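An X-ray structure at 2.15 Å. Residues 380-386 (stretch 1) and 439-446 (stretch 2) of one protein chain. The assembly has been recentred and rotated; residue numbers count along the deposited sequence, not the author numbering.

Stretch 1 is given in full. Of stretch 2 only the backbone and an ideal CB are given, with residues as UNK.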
# COMPACT_ATOMS: atom_id res chain seq x y z
N PRO B 380 38.34 -34.69 4.49
CA PRO B 380 37.74 -35.11 5.79
C PRO B 380 36.24 -35.36 5.69
O PRO B 380 35.55 -34.55 5.14
CB PRO B 380 38.01 -33.90 6.71
CG PRO B 380 38.63 -32.90 5.88
CD PRO B 380 39.18 -33.51 4.65
N PRO B 381 35.74 -36.45 6.29
CA PRO B 381 36.40 -37.42 7.16
C PRO B 381 36.85 -38.67 6.41
O PRO B 381 37.12 -39.69 7.04
CB PRO B 381 35.29 -37.80 8.15
CG PRO B 381 33.96 -37.41 7.43
CD PRO B 381 34.33 -36.84 6.09
N HIS B 382 36.94 -38.60 5.08
CA HIS B 382 37.24 -39.81 4.30
C HIS B 382 38.74 -40.12 4.18
O HIS B 382 39.11 -41.13 3.61
CB HIS B 382 36.74 -39.69 2.88
CG HIS B 382 35.30 -39.32 2.75
ND1 HIS B 382 34.28 -40.22 2.98
CD2 HIS B 382 34.72 -38.17 2.31
CE1 HIS B 382 33.12 -39.61 2.74
NE2 HIS B 382 33.37 -38.38 2.32
N GLY B 383 39.62 -39.25 4.65
CA GLY B 383 41.06 -39.42 4.40
C GLY B 383 41.45 -39.02 3.00
O GLY B 383 40.81 -38.21 2.42
N ASN B 384 42.49 -39.63 2.46
CA ASN B 384 42.90 -39.35 1.12
C ASN B 384 41.96 -40.02 0.03
O ASN B 384 41.88 -41.24 -0.07
CB ASN B 384 44.33 -39.74 0.88
CG ASN B 384 44.85 -39.07 -0.40
OD1 ASN B 384 44.40 -37.95 -0.72
ND2 ASN B 384 45.70 -39.74 -1.17
N VAL B 385 41.20 -39.20 -0.69
CA VAL B 385 40.24 -39.65 -1.70
C VAL B 385 40.90 -39.61 -3.07
O VAL B 385 41.31 -38.53 -3.51
CB VAL B 385 38.97 -38.79 -1.66
CG1 VAL B 385 38.03 -39.17 -2.77
CG2 VAL B 385 38.25 -39.03 -0.33
N ILE B 386 40.93 -40.78 -3.75
CA ILE B 386 41.45 -40.95 -5.09
C ILE B 386 40.37 -41.53 -5.96
O ILE B 386 39.68 -42.51 -5.58
CB ILE B 386 42.62 -41.90 -5.12
CG1 ILE B 386 43.80 -41.30 -4.38
CG2 ILE B 386 43.11 -42.05 -6.51
CD1 ILE B 386 44.90 -42.37 -3.91
N UNK B 439 30.13 -44.10 -5.08
CA UNK B 439 30.33 -42.66 -5.17
C UNK B 439 30.45 -42.04 -3.80
O UNK B 439 29.73 -42.44 -2.88
CB UNK B 439 29.18 -42.00 -5.94
N UNK B 440 31.36 -41.08 -3.65
CA UNK B 440 31.46 -40.31 -2.42
C UNK B 440 30.74 -39.02 -2.73
O UNK B 440 30.96 -38.40 -3.78
CB UNK B 440 32.91 -40.08 -1.97
N UNK B 441 29.90 -38.58 -1.79
CA UNK B 441 29.16 -37.37 -1.98
C UNK B 441 29.20 -36.63 -0.62
O UNK B 441 28.59 -37.07 0.36
CB UNK B 441 27.73 -37.65 -2.46
N UNK B 442 29.94 -35.55 -0.60
CA UNK B 442 30.28 -34.86 0.67
C UNK B 442 30.77 -35.81 1.75
O UNK B 442 31.79 -36.40 1.58
CB UNK B 442 29.06 -34.10 1.20
N UNK B 443 30.05 -35.95 2.84
CA UNK B 443 30.61 -36.77 3.92
C UNK B 443 30.18 -38.20 3.83
O UNK B 443 30.68 -39.02 4.62
CB UNK B 443 30.21 -36.21 5.29
N UNK B 444 29.29 -38.52 2.88
CA UNK B 444 28.79 -39.90 2.79
C UNK B 444 29.16 -40.59 1.47
O UNK B 444 29.96 -40.12 0.71
CB UNK B 444 27.27 -39.91 2.96
N UNK B 445 28.58 -41.73 1.22
CA UNK B 445 28.94 -42.55 0.08
C UNK B 445 27.73 -43.36 -0.25
O UNK B 445 26.91 -43.60 0.62
CB UNK B 445 30.16 -43.44 0.35
N UNK B 446 27.66 -43.85 -1.46
CA UNK B 446 26.70 -44.86 -1.81
C UNK B 446 27.08 -45.68 -3.04
O UNK B 446 27.82 -45.20 -3.90
CB UNK B 446 25.34 -44.20 -2.04

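Position 439 lies on an extended strand, paired through its backbone with position 446: its N donates to O of 446 at 2.8 Å, and N of 446 returns a bond to its O at 2.9 Å. The ideal CB has nothing of stretch 1 within 5.5 Å; beta-branched residues suit such extended angles, and the deposited one is Val439.

Position 440 is different. Its CB points toward stretch 1, 4.6 Å from NE2 of His382 and 5.3 Å from CG1 of Val385. An imidazole face and a valine methyl offer a largely apolar surface, so an aliphatic chain is expected: leucine, isoleucine, methionine or perhaps valine. The residue is Leu440. Its CD2 sits over one face of the His382 ring, 3.8 Å from the centroid and 12° off the ring normal, a CH-pi contact; the same CD2 meets CG2 of Val385 at 3.4 Å. One methyl thus bridges the imidazole and the valine.

At 441 the CB points away from stretch 1, leaving a wide choice, including long polar chains. Arg441 is found, its guanidinium hydrogen-bonded elsewhere in the structure.

Position 442 has phi/psi of 48/-116, in the second place of a type II' turn running from 441 to 444. Positive phi with such a psi favours glycine, and Gly442 is present. Stretch 1 meets its backbone: NE2 of His382 donates a hydrogen bond to O of Gly442, 2.6 Å long and nearly straight at 168°. The carbonyl lies at the ring edge, near its plane, where an N-H can point directly at it, so the imidazole is held while its face remains available to the leucine.

Position 443, the third of the turn, has phi -92 and a CB pointing sideways, 4.2 Å from CD of Pro381. A small or compact apolar residue would fit, as would serine or asparagine in such a turn; proline is allowed by this phi. Pro443 is deposited, its CB 4.5 Å from CD of Pro381, a loose contact between two rings.

At 444 the CB direction is away and the phi negative, so several residues could serve; Gly444 closes the turn, its N bonding to O of Arg441 at 3.0 Å.

The CB of 445 points toward stretch 1 but remains 5.4 Å from CE1 of His382. Small residues, polar or not, are plausible. Ser445 is deposited; its OG, 4.3 Å from CE1 of His382 in the model, is placed with less certainty, so little should rest on that approach.

Position 446 is out of reach, leaving the choice open; it is Met446.

Stretch 2 (439-446) VLRGPGSM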
# COMPACT_ATOMS: atom_id res chain seq x y z
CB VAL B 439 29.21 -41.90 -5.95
CG1 VAL B 439 29.20 -42.21 -7.54
CG2 VAL B 439 27.84 -42.03 -5.37
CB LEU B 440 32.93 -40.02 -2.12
CG LEU B 440 33.65 -40.68 -0.94
CD1 LEU B 440 33.44 -42.21 -0.81
CD2 LEU B 440 35.12 -40.31 -0.88
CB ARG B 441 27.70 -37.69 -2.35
CG ARG B 441 26.78 -36.41 -2.30
CD ARG B 441 25.41 -36.58 -3.04
NE ARG B 441 25.51 -37.42 -4.25
CZ ARG B 441 24.49 -38.00 -4.85
NH1 ARG B 441 23.27 -37.90 -4.33
NH2 ARG B 441 24.69 -38.74 -5.96
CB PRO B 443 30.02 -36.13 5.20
CG PRO B 443 28.69 -35.59 4.76
CD PRO B 443 28.76 -35.36 3.22
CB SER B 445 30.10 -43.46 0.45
OG SER B 445 31.35 -42.77 0.45
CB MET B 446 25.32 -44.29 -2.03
CG MET B 446 25.25 -43.20 -3.04
SD MET B 446 23.53 -42.52 -2.95
CE MET B 446 22.67 -43.85 -2.07
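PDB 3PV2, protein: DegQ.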